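Local coordinates for protein halohydrin dehalogenase (Rhizobium radiobacter, PDB 4IY1) that probably closes vicinal halohydrins to epoxides with release of halide, and also opens epoxides with cyanide on the route to atorvastatin intermediates, at residues M54-E58 with P59-I63; W86-I89 with D90-A93; G227-D230 with Y231-G234. The protein carries 37 engineered substitutions. One frame throughout, in Å; residues are numbered along the deposited sequence.

Interaction 1 (M54-E58 with P59-I63). Engineered in segment 59-63: V60 (natural residue Ala).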
ATOM      1  N   MET B  54      26.774 -26.375  -2.429  1.00 49.34           N
ATOM      2  CA  MET B  54      26.522 -27.252  -3.591  1.00 49.07           C
ATOM      3  C   MET B  54      27.130 -26.660  -4.855  1.00 49.19           C
ATOM      4  O   MET B  54      27.212 -25.436  -5.011  1.00 49.49           O
ATOM      5  CB  MET B  54      25.025 -27.461  -3.816  1.00 46.64           C
ATOM      6  CG  MET B  54      24.212 -27.630  -2.553  1.00 45.65           C
ATOM      7  SD  MET B  54      24.278 -29.330  -1.951  1.00 49.58           S
ATOM      8  CE  MET B  54      23.164 -30.150  -3.067  1.00 44.39           C
ATOM      9  N   SER B  55      27.521 -27.528  -5.782  1.00 49.43           N
ATOM     10  CA  SER B  55      28.033 -27.072  -7.070  1.00 44.27           C
ATOM     11  C   SER B  55      26.877 -26.646  -7.971  1.00 35.25           C
ATOM     12  O   SER B  55      27.013 -25.720  -8.777  1.00 35.39           O
ATOM     13  CB  SER B  55      28.839 -28.186  -7.746  1.00 46.05           C
ATOM     14  OG  SER B  55      28.083 -29.393  -7.786  1.00 47.74           O
ATOM     15  N   GLU B  56      25.744 -27.327  -7.814  1.00 41.28           N
ATOM     16  CA  GLU B  56      24.597 -27.207  -8.724  1.00 40.71           C
ATOM     17  C   GLU B  56      24.178 -25.744  -8.898  1.00 43.47           C
ATOM     18  O   GLU B  56      24.173 -24.982  -7.936  1.00 47.44           O
ATOM     19  CB  GLU B  56      23.434 -28.023  -8.169  1.00 36.30           C
ATOM     20  CG  GLU B  56      23.503 -29.511  -8.483  1.00 41.54           C
ATOM     21  CD  GLU B  56      24.513 -30.283  -7.637  1.00 43.89           C
ATOM     22  OE1 GLU B  56      24.932 -31.359  -8.090  1.00 60.83           O
ATOM     23  OE2 GLU B  56      24.854 -29.870  -6.510  1.00 34.53           O
ATOM     24  N   GLN B  57      23.907 -25.334 -10.133  1.00 46.14           N
ATOM     25  CA  GLN B  57      23.700 -23.923 -10.447  1.00 41.58           C
ATOM     26  C   GLN B  57      22.252 -23.528 -10.757  1.00 46.97           C
ATOM     27  O   GLN B  57      21.846 -22.414 -10.453  1.00 36.08           O
ATOM     28  CB  GLN B  57      24.594 -23.474 -11.594  1.00 40.04           C
ATOM     29  CG  GLN B  57      26.064 -23.428 -11.238  1.00 41.18           C
ATOM     30  CD  GLN B  57      26.344 -22.485 -10.086  1.00 41.74           C
ATOM     31  OE1 GLN B  57      26.308 -21.277 -10.253  1.00 36.20           O
ATOM     32  NE2 GLN B  57      26.681 -23.039  -8.923  1.00 37.21           N
ATOM     33  N   GLU B  58      21.525 -24.376 -11.470  1.00 43.05           N
ATOM     34  CA  GLU B  58      20.190 -24.014 -11.953  1.00 38.94           C
ATOM     35  C   GLU B  58      19.139 -24.509 -10.988  1.00 30.81           C
ATOM     36  O   GLU B  58      19.371 -25.464 -10.260  1.00 34.58           O
ATOM     37  CB  GLU B  58      19.941 -24.622 -13.344  1.00 44.25           C
ATOM     38  CG  GLU B  58      20.803 -24.018 -14.441  1.00 42.54           C
ATOM     39  CD  GLU B  58      20.965 -22.525 -14.282  1.00 46.11           C
ATOM     40  OE1 GLU B  58      22.108 -22.039 -14.340  1.00 58.40           O
ATOM     41  OE2 GLU B  58      19.953 -21.835 -14.057  1.00 55.34           O
ATOM     42  N   PRO B  59      17.942 -23.915 -11.028  1.00 32.78           N
ATOM     43  CA  PRO B  59      16.954 -24.215  -9.986  1.00 31.93           C
ATOM     44  C   PRO B  59      16.615 -25.699  -9.859  1.00 33.36           C
ATOM     45  O   PRO B  59      16.572 -26.219  -8.755  1.00 36.45           O
ATOM     46  CB  PRO B  59      15.733 -23.399 -10.414  1.00 24.54           C
ATOM     47  CG  PRO B  59      16.328 -22.240 -11.127  1.00 28.97           C
ATOM     48  CD  PRO B  59      17.530 -22.767 -11.859  1.00 31.36           C
ATOM     49  N   VAL B  60      16.347 -26.382 -10.966  1.00 35.69           N
ATOM     50  CA  VAL B  60      15.826 -27.741 -10.851  1.00 34.87           C
ATOM     51  C   VAL B  60      16.909 -28.762 -10.440  1.00 31.93           C
ATOM     52  O   VAL B  60      16.679 -29.603  -9.585  1.00 28.57           O
ATOM     53  CB  VAL B  60      15.144 -28.235 -12.142  1.00 38.37           C
ATOM     54  CG1 VAL B  60      14.864 -29.729 -12.008  1.00 34.36           C
ATOM     55  CG2 VAL B  60      13.858 -27.460 -12.416  1.00 31.74           C
ATOM     56  N   GLU B  61      18.094 -28.680 -11.032  1.00 32.29           N
ATOM     57  CA  GLU B  61      19.186 -29.538 -10.578  1.00 35.21           C
ATOM     58  C   GLU B  61      19.599 -29.237  -9.119  1.00 38.51           C
ATOM     59  O   GLU B  61      19.947 -30.151  -8.360  1.00 34.08           O
ATOM     60  CB  GLU B  61      20.374 -29.445 -11.516  1.00 34.19           C
ATOM     61  CG  GLU B  61      20.887 -28.035 -11.710  1.00 35.75           C
ATOM     62  CD  GLU B  61      22.304 -27.999 -12.229  1.00 42.43           C
ATOM     63  OE1 GLU B  61      22.949 -29.071 -12.272  1.00 53.62           O
ATOM     64  OE2 GLU B  61      22.805 -26.893 -12.507  1.00 41.03           O
ATOM     65  N   LEU B  62      19.424 -27.994  -8.677  1.00 37.48           N
ATOM     66  CA  LEU B  62      19.697 -27.691  -7.265  1.00 33.57           C
ATOM     67  C   LEU B  62      18.706 -28.388  -6.323  1.00 31.16           C
ATOM     68  O   LEU B  62      19.101 -29.162  -5.452  1.00 35.09           O
ATOM     69  CB  LEU B  62      19.748 -26.193  -7.005  1.00 31.23           C
ATOM     70  CG  LEU B  62      20.091 -25.807  -5.543  1.00 33.08           C
ATOM     71  CD1 LEU B  62      21.544 -26.125  -5.215  1.00 31.73           C
ATOM     72  CD2 LEU B  62      19.782 -24.332  -5.268  1.00 32.19           C
ATOM     73  N   ILE B  63      17.420 -28.152  -6.524  1.00 35.55           N
ATOM     74  CA  ILE B  63      16.397 -28.817  -5.735  1.00 35.85           C
ATOM     75  C   ILE B  63      16.553 -30.360  -5.701  1.00 39.34           C
ATOM     76  O   ILE B  63      16.429 -30.984  -4.642  1.00 38.05           O
ATOM     77  CB  ILE B  63      15.002 -28.447  -6.244  1.00 34.92           C
ATOM     78  CG1 ILE B  63      14.813 -26.918  -6.233  1.00 43.59           C
ATOM     79  CG2 ILE B  63      13.934 -29.133  -5.427  1.00 34.57           C
ATOM     80  CD1 ILE B  63      14.856 -26.284  -4.864  1.00 43.77           C
TER
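E61 bends back over the helix start: its OE2 accepts the backbone N of Q57 and the backbone N of E58, each at 3.0 Å. The approaches differ. E58 N arrives on the anti side, near the carboxylate plane and with an N-H...O angle of 166°, whereas Q57 N comes from above that plane. With E58 as N-cap, E61 stands at N3, and its bond to E58 N is as in one half of a capping box. The torsions explain the reach, since CG of E61 lies between the backbone N and the carbonyl carbon (chi1 56°) and the chain then runs extended. The close-packed side is at L62, where CD1 meets M54 CB at 4.0 Å and CA lies 3.9 Å from E56 CB. The looser side is charged: E58 is exposed, its OE2 rests 3.4 Å from P59 CD, and a long, weak ion pair links it to K107. OE1 of E56 stays 5.2 Å from OE1 of E61. L62 and I63 reach I5 of strand 3-6, the backbone of M54 bonds to C30 of strand 27-30, and P59 packs on K107, A110 and L111 of helix 94-122.

Interaction 2 (W86-I89 with D90-A93). Engineered in segment 86-89: W86 (natural residue Phe), R87 (natural residue Gln).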
ATOM      1  N   TRP B  86      22.608   2.755 -12.055  1.00 76.85           N
ATOM      2  CA  TRP B  86      21.621   3.793 -12.365  1.00 73.17           C
ATOM      3  C   TRP B  86      21.751   4.298 -13.777  1.00 80.99           C
ATOM      4  O   TRP B  86      22.860   4.464 -14.282  1.00 87.94           O
ATOM      5  CB  TRP B  86      21.758   4.951 -11.387  1.00 77.02           C
ATOM      6  CG  TRP B  86      21.998   4.514  -9.957  1.00 84.53           C
ATOM      7  CD1 TRP B  86      23.111   3.842  -9.445  1.00 93.60           C
ATOM      8  CD2 TRP B  86      21.123   4.738  -8.799  1.00 75.91           C
ATOM      9  NE1 TRP B  86      22.978   3.635  -8.088  1.00 85.57           N
ATOM     10  CE2 TRP B  86      21.809   4.139  -7.641  1.00 72.06           C
ATOM     11  CE3 TRP B  86      19.883   5.342  -8.612  1.00 62.00           C
ATOM     12  CZ2 TRP B  86      21.258   4.152  -6.376  1.00 60.54           C
ATOM     13  CZ3 TRP B  86      19.345   5.358  -7.323  1.00 62.91           C
ATOM     14  CH2 TRP B  86      20.028   4.795  -6.229  1.00 57.89           C
ATOM     15  N   ARG B  87      20.620   4.555 -14.429  1.00 71.04           N
ATOM     16  CA  ARG B  87      20.609   4.951 -15.841  1.00 68.56           C
ATOM     17  C   ARG B  87      19.215   5.419 -16.231  1.00 72.28           C
ATOM     18  O   ARG B  87      18.225   4.983 -15.642  1.00 89.35           O
ATOM     19  CB  ARG B  87      21.022   3.784 -16.745  1.00 69.50           C
ATOM     20  CG  ARG B  87      22.022   2.822 -16.118  1.00 77.47           C
ATOM     21  CD  ARG B  87      22.436   1.714 -17.077  1.00 87.86           C
ATOM     22  NE  ARG B  87      23.454   2.161 -18.021  1.00 77.53           N
ATOM     23  CZ  ARG B  87      23.203   2.552 -19.267  1.00 87.54           C
ATOM     24  NH1 ARG B  87      21.962   2.521 -19.747  1.00 79.30           N
ATOM     25  NH2 ARG B  87      24.199   2.976 -20.038  1.00 78.15           N
ATOM     26  N   PRO B  88      19.132   6.325 -17.217  1.00 60.73           N
ATOM     27  CA  PRO B  88      17.848   6.823 -17.682  1.00 53.69           C
ATOM     28  C   PRO B  88      17.234   5.820 -18.646  1.00 57.68           C
ATOM     29  O   PRO B  88      17.960   5.040 -19.275  1.00 52.58           O
ATOM     30  CB  PRO B  88      18.215   8.124 -18.422  1.00 59.89           C
ATOM     31  CG  PRO B  88      19.716   8.237 -18.369  1.00 56.16           C
ATOM     32  CD  PRO B  88      20.243   6.888 -17.992  1.00 56.38           C
ATOM     33  N   ILE B  89      15.905   5.819 -18.728  1.00 47.27           N
ATOM     34  CA  ILE B  89      15.161   4.801 -19.471  1.00 43.38           C
ATOM     35  C   ILE B  89      15.648   4.696 -20.923  1.00 47.23           C
ATOM     36  O   ILE B  89      15.928   3.598 -21.415  1.00 47.03           O
ATOM     37  CB  ILE B  89      13.641   5.086 -19.451  1.00 34.37           C
ATOM     38  CG1 ILE B  89      12.897   4.163 -20.424  1.00 34.47           C
ATOM     39  CG2 ILE B  89      13.365   6.542 -19.787  1.00 38.76           C
ATOM     40  CD1 ILE B  89      12.397   2.884 -19.798  1.00 35.95           C
ATOM     41  N   ASP B  90      15.784   5.839 -21.592  1.00 45.59           N
ATOM     42  CA  ASP B  90      16.192   5.858 -22.995  1.00 51.98           C
ATOM     43  C   ASP B  90      17.591   5.267 -23.273  1.00 49.99           C
ATOM     44  O   ASP B  90      17.875   4.875 -24.401  1.00 51.30           O
ATOM     45  CB  ASP B  90      16.063   7.260 -23.586  1.00 50.04           C
ATOM     46  CG  ASP B  90      16.820   8.310 -22.784  1.00 58.21           C
ATOM     47  OD1 ASP B  90      16.810   8.253 -21.534  1.00 61.54           O
ATOM     48  OD2 ASP B  90      17.402   9.216 -23.409  1.00 65.87           O
ATOM     49  N   LYS B  91      18.414   5.133 -22.234  1.00 53.03           N
ATOM     50  CA  LYS B  91      19.772   4.569 -22.362  1.00 55.64           C
ATOM     51  C   LYS B  91      19.817   3.042 -22.327  1.00 55.59           C
ATOM     52  O   LYS B  91      20.603   2.424 -23.050  1.00 59.33           O
ATOM     53  CB  LYS B  91      20.693   5.104 -21.257  1.00 58.96           C
ATOM     54  CG  LYS B  91      21.171   6.536 -21.451  1.00 66.74           C
ATOM     55  CD  LYS B  91      21.251   6.921 -22.923  1.00 60.19           C
ATOM     56  CE  LYS B  91      22.101   8.175 -23.081  1.00 73.89           C
ATOM     57  NZ  LYS B  91      21.986   8.728 -24.462  1.00 80.44           N
ATOM     58  N   TYR B  92      19.061   2.446 -21.405  1.00 50.47           N
ATOM     59  CA  TYR B  92      18.975   0.987 -21.290  1.00 46.64           C
ATOM     60  C   TYR B  92      18.660   0.398 -22.638  1.00 43.44           C
ATOM     61  O   TYR B  92      17.865   0.956 -23.387  1.00 50.67           O
ATOM     62  CB  TYR B  92      17.855   0.588 -20.339  1.00 54.49           C
ATOM     63  CG  TYR B  92      18.251   0.601 -18.904  1.00 53.17           C
ATOM     64  CD1 TYR B  92      17.779   1.590 -18.050  1.00 56.75           C
ATOM     65  CD2 TYR B  92      19.064  -0.400 -18.379  1.00 56.29           C
ATOM     66  CE1 TYR B  92      18.136   1.605 -16.717  1.00 58.17           C
ATOM     67  CE2 TYR B  92      19.443  -0.387 -17.052  1.00 59.34           C
ATOM     68  CZ  TYR B  92      18.977   0.621 -16.227  1.00 64.21           C
ATOM     69  OH  TYR B  92      19.363   0.668 -14.908  1.00 75.61           O
ATOM     70  N   ALA B  93      19.231  -0.759 -22.925  1.00 37.47           N
ATOM     71  CA  ALA B  93      18.688  -1.613 -23.956  1.00 40.02           C
ATOM     72  C   ALA B  93      17.610  -2.532 -23.355  1.00 38.27           C
ATOM     73  O   ALA B  93      17.713  -2.957 -22.196  1.00 35.27           O
ATOM     74  CB  ALA B  93      19.803  -2.426 -24.609  1.00 39.87           C
TER
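R87, an engineered arginine where the natural enzyme has glutamine, lays its side chain across the ring of Y92. CB begins the contact, 3.6 Å from Y92 CE1. CG follows at the phenol end, 3.6 Å from Y92 OH. CD then passes over one face of the ring, 4.0 Å from the centroid and 27° off the ring normal, which is the geometry of a CH-pi contact. A bend at chi3 (80°) turns the guanidinium toward the backbone of K91 and Y92; its plane stands 71° from that of the ring, and CZ ends 5.3 Å from the centroid of the Y92 ring, where any cation-pi attraction is weak at most. At the tip, NH1 touches K91 CB at 3.2 Å. The Y92 N-H lies at the edge of the guanidinium, near its plane, but both groups are donors and no bond joins them.

The backbone beneath is a type I beta turn over P88 to K91, closed by K91 N to P88 O at 3.0 Å, with the donor above the carbonyl plane. It belongs to the connection between strand 75-79 and helix 94-122 of the Rossmann fold, at a place where a second subunit packs against it. The pyrrolidine of P88 lies against the lysine stem, CD to K91 CG at 3.6 Å, and P88 CB sits 3.4 Å from D90 OD1. That carboxylate oxygen makes a salt bridge with K120 of the second subunit. N113 and E162 of the same neighbouring subunit bond the backbone O and N of I89, while its F109 packs against I89 and Y92.

Interaction 3 (G227-D230 with Y231-G234)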
ATOM      1  N   GLY B 227       7.992 -21.908  11.815  1.00 35.50           N
ATOM      2  CA  GLY B 227       6.665 -22.483  12.056  1.00 30.97           C
ATOM      3  C   GLY B 227       5.940 -21.805  13.203  1.00 31.31           C
ATOM      4  O   GLY B 227       4.874 -22.241  13.606  1.00 36.62           O
ATOM      5  N   SER B 228       6.490 -20.706  13.707  1.00 31.52           N
ATOM      6  CA  SER B 228       5.903 -20.004  14.866  1.00 35.52           C
ATOM      7  C   SER B 228       4.789 -19.020  14.493  1.00 36.32           C
ATOM      8  O   SER B 228       3.967 -18.625  15.355  1.00 34.28           O
ATOM      9  CB  SER B 228       6.989 -19.216  15.607  1.00 36.76           C
ATOM     10  OG  SER B 228       7.867 -20.103  16.246  1.00 56.37           O
ATOM     11  N   CYS B 229       4.886 -18.469  13.287  1.00 33.66           N
ATOM     12  CA  CYS B 229       3.936 -17.449  12.856  1.00 30.21           C
ATOM     13  C   CYS B 229       3.523 -17.627  11.400  1.00 29.55           C
ATOM     14  O   CYS B 229       3.608 -16.687  10.613  1.00 27.04           O
ATOM     15  CB  CYS B 229       4.529 -16.054  13.043  1.00 32.30           C
ATOM     16  SG  CYS B 229       3.256 -14.777  13.211  1.00 40.18           S
ATOM     17  N   ASP B 230       2.987 -18.804  11.064  1.00 25.66           N
ATOM     18  CA  ASP B 230       2.587 -19.089   9.697  1.00 21.91           C
ATOM     19  C   ASP B 230       1.461 -18.160   9.248  1.00 23.28           C
ATOM     20  O   ASP B 230       1.229 -17.993   8.063  1.00 27.47           O
ATOM     21  CB  ASP B 230       2.109 -20.540   9.573  1.00 27.22           C
ATOM     22  CG  ASP B 230       3.239 -21.546   9.709  1.00 30.36           C
ATOM     23  OD1 ASP B 230       4.446 -21.163   9.645  1.00 31.38           O
ATOM     24  OD2 ASP B 230       2.911 -22.733   9.878  1.00 26.02           O
ATOM     25  N   TYR B 231       0.690 -17.662  10.196  1.00 21.92           N
ATOM     26  CA  TYR B 231      -0.441 -16.815   9.893  1.00 25.13           C
ATOM     27  C   TYR B 231      -0.087 -15.471   9.251  1.00 27.21           C
ATOM     28  O   TYR B 231      -0.980 -14.754   8.787  1.00 31.03           O
ATOM     29  CB  TYR B 231      -1.303 -16.624  11.147  1.00 32.18           C
ATOM     30  CG  TYR B 231      -2.788 -16.628  10.866  1.00 36.87           C
ATOM     31  CD1 TYR B 231      -3.590 -15.502  11.173  1.00 39.56           C
ATOM     32  CD2 TYR B 231      -3.407 -17.738  10.258  1.00 41.85           C
ATOM     33  CE1 TYR B 231      -4.958 -15.498  10.908  1.00 36.39           C
ATOM     34  CE2 TYR B 231      -4.769 -17.730   9.974  1.00 39.12           C
ATOM     35  CZ  TYR B 231      -5.538 -16.613  10.309  1.00 40.12           C
ATOM     36  OH  TYR B 231      -6.874 -16.594  10.014  1.00 47.95           O
ATOM     37  N   LEU B 232       1.205 -15.125   9.231  1.00 25.91           N
ATOM     38  CA  LEU B 232       1.689 -13.910   8.563  1.00 27.15           C
ATOM     39  C   LEU B 232       1.819 -14.097   7.052  1.00 25.07           C
ATOM     40  O   LEU B 232       2.244 -13.185   6.330  1.00 26.99           O
ATOM     41  CB  LEU B 232       3.065 -13.525   9.123  1.00 27.37           C
ATOM     42  CG  LEU B 232       3.119 -12.577  10.299  1.00 34.74           C
ATOM     43  CD1 LEU B 232       4.554 -12.515  10.830  1.00 29.69           C
ATOM     44  CD2 LEU B 232       2.622 -11.205   9.858  1.00 31.12           C
ATOM     45  N   THR B 233       1.509 -15.298   6.570  1.00 28.94           N
ATOM     46  CA  THR B 233       1.762 -15.630   5.185  1.00 24.01           C
ATOM     47  C   THR B 233       1.302 -14.542   4.198  1.00 25.17           C
ATOM     48  O   THR B 233       0.208 -13.984   4.334  1.00 25.57           O
ATOM     49  CB  THR B 233       1.190 -17.018   4.819  1.00 25.36           C
ATOM     50  OG1 THR B 233       1.556 -17.340   3.478  1.00 24.90           O
ATOM     51  CG2 THR B 233      -0.348 -17.087   5.000  1.00 26.44           C
ATOM     52  N   GLY B 234       2.124 -14.250   3.185  1.00 20.61           N
ATOM     53  CA  GLY B 234       1.745 -13.213   2.201  1.00 24.58           C
ATOM     54  C   GLY B 234       2.292 -11.809   2.499  1.00 23.53           C
ATOM     55  O   GLY B 234       2.398 -11.002   1.606  1.00 29.67           O
TER
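C229 and L232 meet through sulfur and methyl: SG lies 3.5 Å from L232 CD1 and 3.7 Å from L232 CG. The thiol reaches there because SG is anti to the backbone N (chi1 -156°), beside its own carbonyl. That carbonyl is used too, since C229 O accepts L232 N at 3.2 Å in a nearly straight bond (N-H...O 168°), with the donor above the carbonyl plane, and L232 CB rests 3.5 Å from the same oxygen. One residue on, D230 O takes T233 N at 3.1 Å, and T233 CB lies 3.4 Å from the same D230 O.

Two successive i+3 to i bonds give a short 3-10 turn, set between helix 214-225 and strand 236-239, the last strand of the Rossmann sheet; a Y-L-T-G run leading into this strand is familiar from short-chain dehydrogenases/reductases. Replacing L232 by an alanine would probably leave the sulfur of C229 without its methyl partner and open a gap beside it.

Farther out, the side chains on the turn have further partners. D230 OD1 bonds H126 NE2, T233 OG1 takes the backbone N of V170, and F223 of helix 214-225 packs on C229. Y231 points its hydroxyl into the fourth subunit, where OH is bonded to the backbone O of R210.

From the N terminus the three contacts come in series, and none nests in or crosses another. Interaction 1 closes the connection from strand 52-53, at one margin of the parallel sheet, into helix 59-70. Interaction 2 turns the chain just before helix 94-122, after strand 75-79. Interaction 3 leads from helix 214-225 into strand 236-239, the opposite margin of the sheet within this chain. They do not touch: the centres of interactions 1 and 2 lie about 32 Å apart. The centres of interactions 1 and 3 are about 27 Å apart, and those of interactions 2 and 3 about 39 Å. Interactions 2 and 3 meet different neighbouring subunits; interaction 1 meets none.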